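Local structure of actin-related protein 8 (Homo sapiens, 4FO0) at residues 247-253 with 503-509; 55-59 with 161-166. The protein binds ATP with low basal ATPase activity and serves as a proposed core component of the INO80 chromatin-remodelling complex, acting in transcription, replication and probably DNA repair. All coordinates share one frame; numbering follows the deposited sequence.

Contact 1 of 2, residues 247-253 with 503-509. With ATP (adenosine-5'-triphosphate), chain C.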
loop_
_atom_site.group_PDB
_atom_site.type_symbol
_atom_site.label_atom_id
_atom_site.label_comp_id
_atom_site.label_asym_id
_atom_site.label_seq_id
_atom_site.Cartn_x
_atom_site.Cartn_y
_atom_site.Cartn_z
ATOM N N SER A 247 -13.679 -18.270 0.991
ATOM C CA SER A 247 -12.592 -18.833 0.195
ATOM C C SER A 247 -12.312 -17.958 -1.013
ATOM O O SER A 247 -13.226 -17.588 -1.746
ATOM C CB SER A 247 -12.908 -20.262 -0.257
ATOM O OG SER A 247 -12.623 -21.192 0.772
ATOM N N THR A 248 -11.046 -17.638 -1.236
ATOM C CA THR A 248 -10.716 -16.714 -2.307
ATOM C C THR A 248 -9.218 -16.524 -2.404
ATOM O O THR A 248 -8.493 -16.674 -1.418
ATOM C CB THR A 248 -11.398 -15.333 -2.058
ATOM O OG1 THR A 248 -11.117 -14.436 -3.132
ATOM C CG2 THR A 248 -10.915 -14.708 -0.758
ATOM N N CYS A 249 -8.752 -16.217 -3.604
ATOM C CA CYS A 249 -7.395 -15.726 -3.764
ATOM C C CYS A 249 -7.394 -14.219 -3.444
ATOM O O CYS A 249 -8.201 -13.457 -3.992
ATOM C CB CYS A 249 -6.907 -15.996 -5.184
ATOM S SG CYS A 249 -5.225 -15.429 -5.523
ATOM N N ILE A 250 -6.516 -13.799 -2.533
ATOM C CA ILE A 250 -6.430 -12.395 -2.130
ATOM C C ILE A 250 -5.181 -11.746 -2.672
ATOM O O ILE A 250 -4.084 -12.301 -2.565
ATOM C CB ILE A 250 -6.309 -12.226 -0.617
ATOM C CG1 ILE A 250 -7.220 -13.202 0.089
ATOM C CG2 ILE A 250 -6.592 -10.761 -0.218
ATOM C CD1 ILE A 250 -8.643 -13.104 -0.398
ATOM N N VAL A 251 -5.346 -10.549 -3.212
ATOM C CA VAL A 251 -4.214 -9.776 -3.691
ATOM C C VAL A 251 -4.272 -8.422 -3.020
ATOM O O VAL A 251 -5.247 -7.694 -3.187
ATOM C CB VAL A 251 -4.268 -9.560 -5.210
ATOM C CG1 VAL A 251 -3.053 -8.792 -5.652
ATOM C CG2 VAL A 251 -4.367 -10.891 -5.935
ATOM N N ASP A 252 -3.251 -8.085 -2.241
ATOM C CA ASP A 252 -3.224 -6.765 -1.637
ATOM C C ASP A 252 -2.149 -5.941 -2.325
ATOM O O ASP A 252 -0.955 -6.158 -2.099
ATOM C CB ASP A 252 -2.977 -6.859 -0.129
ATOM C CG ASP A 252 -2.988 -5.478 0.572
ATOM O OD1 ASP A 252 -2.648 -4.455 -0.071
ATOM O OD2 ASP A 252 -3.335 -5.417 1.779
ATOM N N VAL A 253 -2.565 -5.015 -3.184
ATOM C CA VAL A 253 -1.602 -4.103 -3.796
ATOM C C VAL A 253 -1.532 -2.828 -2.986
ATOM O O VAL A 253 -2.485 -2.040 -2.955
ATOM C CB VAL A 253 -1.945 -3.740 -5.249
ATOM C CG1 VAL A 253 -0.710 -3.162 -5.925
ATOM C CG2 VAL A 253 -2.437 -4.953 -6.004
ATOM N N SER A 503 -12.612 -17.071 -7.847
ATOM C CA SER A 503 -12.720 -15.897 -6.989
ATOM C C SER A 503 -11.374 -15.260 -6.662
ATOM O O SER A 503 -10.618 -15.765 -5.828
ATOM C CB SER A 503 -13.436 -16.271 -5.689
ATOM O OG SER A 503 -13.524 -15.161 -4.817
ATOM N N ILE A 504 -11.089 -14.141 -7.312
ATOM C CA ILE A 504 -9.885 -13.367 -7.004
ATOM C C ILE A 504 -10.238 -11.985 -6.448
ATOM O O ILE A 504 -10.793 -11.126 -7.142
ATOM C CB ILE A 504 -8.983 -13.229 -8.226
ATOM C CG1 ILE A 504 -8.598 -14.622 -8.731
ATOM C CG2 ILE A 504 -7.750 -12.437 -7.878
ATOM C CD1 ILE A 504 -8.507 -14.727 -10.246
ATOM N N LEU A 505 -9.933 -11.787 -5.174
ATOM C CA LEU A 505 -10.242 -10.531 -4.510
ATOM C C LEU A 505 -9.043 -9.598 -4.563
ATOM O O LEU A 505 -7.915 -9.993 -4.241
ATOM C CB LEU A 505 -10.617 -10.800 -3.067
ATOM C CG LEU A 505 -10.856 -9.580 -2.199
ATOM C CD1 LEU A 505 -11.978 -8.747 -2.795
ATOM C CD2 LEU A 505 -11.148 -10.017 -0.762
ATOM N N VAL A 506 -9.275 -8.366 -4.992
ATOM C CA VAL A 506 -8.187 -7.398 -5.042
ATOM C C VAL A 506 -8.383 -6.227 -4.089
ATOM O O VAL A 506 -9.360 -5.474 -4.159
ATOM C CB VAL A 506 -7.910 -6.895 -6.454
ATOM C CG1 VAL A 506 -6.804 -5.852 -6.411
ATOM C CG2 VAL A 506 -7.509 -8.058 -7.327
ATOM N N VAL A 507 -7.403 -6.068 -3.221
ATOM C CA VAL A 507 -7.522 -5.183 -2.089
ATOM C C VAL A 507 -6.355 -4.157 -2.004
ATOM O O VAL A 507 -5.339 -4.283 -2.704
ATOM C CB VAL A 507 -7.677 -6.066 -0.852
ATOM C CG1 VAL A 507 -6.541 -5.877 0.110
ATOM C CG2 VAL A 507 -9.041 -5.864 -0.228
ATOM N N GLY A 508 -6.523 -3.120 -1.185
ATOM C CA GLY A 508 -5.528 -2.067 -1.082
ATOM C C GLY A 508 -5.630 -1.014 -2.180
ATOM O O GLY A 508 -6.441 -1.126 -3.083
ATOM N N GLY A 509 -4.791 0.012 -2.117
ATOM C CA GLY A 509 -4.946 1.155 -2.991
ATOM C C GLY A 509 -4.249 1.011 -4.325
ATOM O O GLY A 509 -4.630 1.649 -5.307
HETATM P PG ATP C . 1.845 -1.333 1.672
HETATM O O1G ATP C . 0.602 -2.180 1.697
HETATM O O2G ATP C . 2.650 -1.330 2.949
HETATM O O3G ATP C . 2.702 -1.472 0.432
HETATM P PB ATP C . -0.057 0.799 2.201
HETATM O O1B ATP C . 0.380 2.139 2.730
HETATM O O2B ATP C . -0.888 -0.186 3.011
HETATM O O3B ATP C . 1.281 0.162 1.577
HETATM P PA ATP C . -2.318 1.417 0.574
HETATM O O1A ATP C . -2.619 2.639 1.402
HETATM O O2A ATP C . -3.186 0.185 0.630
HETATM O O3A ATP C . -0.778 1.050 0.789
HETATM O "O5'" ATP C . -2.255 1.894 -0.947
HETATM C "C5'" ATP C . -1.466 3.037 -1.239
HETATM C "C4'" ATP C . -1.323 3.143 -2.737
HETATM O "O4'" ATP C . -2.629 3.237 -3.286
HETATM C "C3'" ATP C . -0.574 4.391 -3.173
HETATM O "O3'" ATP C . 0.440 4.037 -4.120
HETATM C "C2'" ATP C . -1.631 5.241 -3.833
HETATM O "O2'" ATP C . -1.123 6.036 -4.894
HETATM C "C1'" ATP C . -2.562 4.175 -4.352
HETATM N N9 ATP C . -3.865 4.749 -4.721
HETATM C C8 ATP C . -4.749 5.311 -3.885
HETATM N N7 ATP C . -5.837 5.746 -4.564
HETATM C C5 ATP C . -5.648 5.454 -5.857
HETATM C C6 ATP C . -6.404 5.650 -7.103
HETATM N N6 ATP C . -7.619 6.255 -7.065
HETATM N N1 ATP C . -5.841 5.201 -8.256
HETATM C C2 ATP C . -4.635 4.602 -8.288
HETATM N N3 ATP C . -3.888 4.402 -7.182
HETATM C C4 ATP C . -4.337 4.798 -5.962
#
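C249, V251 and V253 of strand 247-253 bond to S503, L505 and V507 of the parallel strand 503-507 through five backbone hydrogen bonds. C249 N donates to S503 O (2.9 Å), C249 O accepts from L505 N (2.7 Å), and the pattern repeats through V251 N to L505 O, V507 N to V251 O and V253 N to V507 O. At the outer end the hydroxyls T248 OG1 and S503 OG lie 3.0 Å apart in a further hydrogen bond; each swings anti to its own backbone N (chi1 -178° and 178°), which brings the two together.

Side chains pack on both faces. I250 and L505 lie side by side, CD1 to CD2 at 4.0 Å, beneath helix 235-243. Farther along this face, the methyl V507 CG1 lies against the carboxylate carbon D252 CG, 3.6 Å away. On the opposite face V251 CG2 meets I504 CG2 at 4.2 Å, and helix 480-489 covers C249 and V251.

Beyond the ladder the chain turns to ATP, and G509 N donates to its O2A (3.2 Å). A side chain on G508 would run into D252 OD1 and V253 O, and one on G509 into the ribose O4'.

This is one wall of the actin-fold nucleotide site: parallel strands place D252, whose side chain lies about 4 Å from magnesium, and the glycine turn at the same ATP, so the pairing probably sets D252 and the G508-G509 turn relative to each other.

Contact 2 of 2, residues 55-59 with 161-166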
loop_
_atom_site.group_PDB
_atom_site.type_symbol
_atom_site.label_atom_id
_atom_site.label_comp_id
_atom_site.label_asym_id
_atom_site.label_seq_id
_atom_site.Cartn_x
_atom_site.Cartn_y
_atom_site.Cartn_z
ATOM N N LEU A 55 20.867 16.217 7.211
ATOM C CA LEU A 55 19.450 15.899 7.164
ATOM C C LEU A 55 19.201 14.503 6.598
ATOM O O LEU A 55 19.557 14.204 5.465
ATOM C CB LEU A 55 18.692 16.975 6.388
ATOM C CG LEU A 55 18.687 18.252 7.236
ATOM C CD1 LEU A 55 17.983 19.407 6.555
ATOM C CD2 LEU A 55 18.042 17.950 8.581
ATOM N N TYR A 56 18.615 13.633 7.410
ATOM C CA TYR A 56 18.248 12.310 6.933
ATOM C C TYR A 56 16.820 12.316 6.376
ATOM O O TYR A 56 15.868 12.693 7.067
ATOM C CB TYR A 56 18.382 11.264 8.040
ATOM C CG TYR A 56 18.076 9.888 7.528
ATOM C CD1 TYR A 56 16.777 9.384 7.556
ATOM C CD2 TYR A 56 19.077 9.103 6.967
ATOM C CE1 TYR A 56 16.488 8.117 7.047
ATOM C CE2 TYR A 56 18.803 7.843 6.469
ATOM C CZ TYR A 56 17.510 7.354 6.506
ATOM O OH TYR A 56 17.249 6.099 5.997
ATOM N N LYS A 57 16.675 11.928 5.115
ATOM C CA LYS A 57 15.343 11.741 4.548
ATOM C C LYS A 57 15.217 10.297 4.096
ATOM O O LYS A 57 16.083 9.789 3.382
ATOM C CB LYS A 57 15.075 12.687 3.366
ATOM C CG LYS A 57 15.318 14.177 3.619
ATOM C CD LYS A 57 14.644 14.688 4.893
ATOM C CE LYS A 57 14.978 16.168 5.139
ATOM N NZ LYS A 57 14.518 17.043 4.009
ATOM N N ASP A 58 14.160 9.619 4.528
ATOM C CA ASP A 58 13.931 8.264 4.044
ATOM C C ASP A 58 13.579 8.289 2.561
ATOM O O ASP A 58 13.015 9.254 2.047
ATOM C CB ASP A 58 12.820 7.560 4.839
ATOM C CG ASP A 58 13.361 6.674 5.960
ATOM O OD1 ASP A 58 14.458 6.090 5.798
ATOM O OD2 ASP A 58 12.684 6.556 7.003
ATOM N N SER A 59 13.908 7.216 1.867
ATOM C CA SER A 59 13.481 7.085 0.489
ATOM C C SER A 59 11.976 6.812 0.467
ATOM O O SER A 59 11.444 6.138 1.351
ATOM C CB SER A 59 14.243 5.940 -0.170
ATOM O OG SER A 59 15.538 5.813 0.400
ATOM N N ASN A 161 11.393 -0.695 8.742
ATOM C CA ASN A 161 12.397 -0.006 7.947
ATOM C C ASN A 161 13.728 0.107 8.657
ATOM O O ASN A 161 14.048 1.159 9.230
ATOM C CB ASN A 161 11.947 1.377 7.515
ATOM C CG ASN A 161 12.975 2.036 6.619
ATOM O OD1 ASN A 161 13.777 1.340 5.994
ATOM N ND2 ASN A 161 12.985 3.364 6.569
ATOM N N ILE A 162 14.492 -0.983 8.617
ATOM C CA ILE A 162 15.806 -1.045 9.239
ATOM C C ILE A 162 16.900 -0.724 8.231
ATOM O O ILE A 162 16.905 -1.256 7.114
ATOM C CB ILE A 162 16.074 -2.438 9.794
ATOM C CG1 ILE A 162 15.011 -2.792 10.834
ATOM C CG2 ILE A 162 17.499 -2.522 10.341
ATOM C CD1 ILE A 162 15.557 -3.224 12.114
ATOM N N HIS A 163 17.831 0.137 8.633
ATOM C CA HIS A 163 18.850 0.640 7.716
ATOM C C HIS A 163 19.948 1.345 8.494
ATOM O O HIS A 163 19.743 1.756 9.636
ATOM C CB HIS A 163 18.217 1.628 6.747
ATOM C CG HIS A 163 17.656 2.844 7.421
ATOM N ND1 HIS A 163 18.455 3.847 7.929
ATOM C CD2 HIS A 163 16.381 3.208 7.694
ATOM C CE1 HIS A 163 17.695 4.781 8.475
ATOM N NE2 HIS A 163 16.432 4.418 8.346
ATOM N N PRO A 164 21.118 1.516 7.872
ATOM C CA PRO A 164 22.236 2.151 8.576
ATOM C C PRO A 164 21.880 3.578 8.912
ATOM O O PRO A 164 21.165 4.212 8.136
ATOM C CB PRO A 164 23.349 2.146 7.535
ATOM C CG PRO A 164 22.955 1.094 6.563
ATOM C CD PRO A 164 21.470 1.172 6.491
ATOM N N GLY A 165 22.355 4.077 10.048
ATOM C CA GLY A 165 22.135 5.468 10.386
ATOM C C GLY A 165 20.997 5.735 11.345
ATOM O O GLY A 165 20.401 4.804 11.889
ATOM N N PRO A 166 20.677 7.024 11.538
ATOM C CA PRO A 166 19.712 7.518 12.520
ATOM C C PRO A 166 18.312 6.992 12.245
ATOM O O PRO A 166 17.814 7.143 11.133
ATOM C CB PRO A 166 19.739 9.034 12.294
ATOM C CG PRO A 166 20.114 9.185 10.872
ATOM C CD PRO A 166 21.107 8.090 10.616
HETATM O O HOH W 1 13.994 5.355 9.185
#
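D58 OD2 has two partners: a water donates to it at 2.8 Å, and the backbone N of W153 bonds to it as well. The same water lies in the imidazole plane of H163, 2.7 Å from NE2, and so bridges carboxylate and ring. N161 ND2 lies 3.2 Å from both D58 OD1 and D58 OD2; its strongest polar partner is W153 O.

The other nitrogen of H163 is also engaged. ND1 donates to P164 O at 2.7 Å, nearly straight (165°) and almost in the ring plane, but from above the carbonyl plane. Holding both nitrogens probably restricts the ring's rotation. It lies nearly parallel to that of Y56 (planes at 9°), slid so far aside that they barely overlap. CG of P166 rests on Y56 CB at 3.9 Å, while P166 O stands over a face of the phenol ring.

With an alanine here in place of the imidazole, the water is likely to lose its second anchor and P164 O its donor.

The contact joins the loops before helices 71-88 and 170-187, beside strand 149-152, whose I151 bonds to the backbone of Y56 and D58. A nearby carboxylate may favour a positive imidazole, but water and ring packing make the link.

From the N terminus the chain passes strand 38-47 and enters the loop holding 55-59. It then runs through helices 71-88 and 102-109 and the strands up to 159-160 before 161-166 returns to close contact 2, spanning about a hundred residues. Helix 170-187 and strands 200-205 and 229-234 follow, and only then does contact 1 open at strand 247-253. Its closure at 503-509 encloses 249 residues, including the unmodelled 380-470. The two closures are thus in series, neither nesting nor crossing. Contact 2 joins two surface loops; contact 1 joins adjacent inner strands of the six-stranded sheet. They lie on opposite sides of the chain's centre, their own centres 32 Å apart.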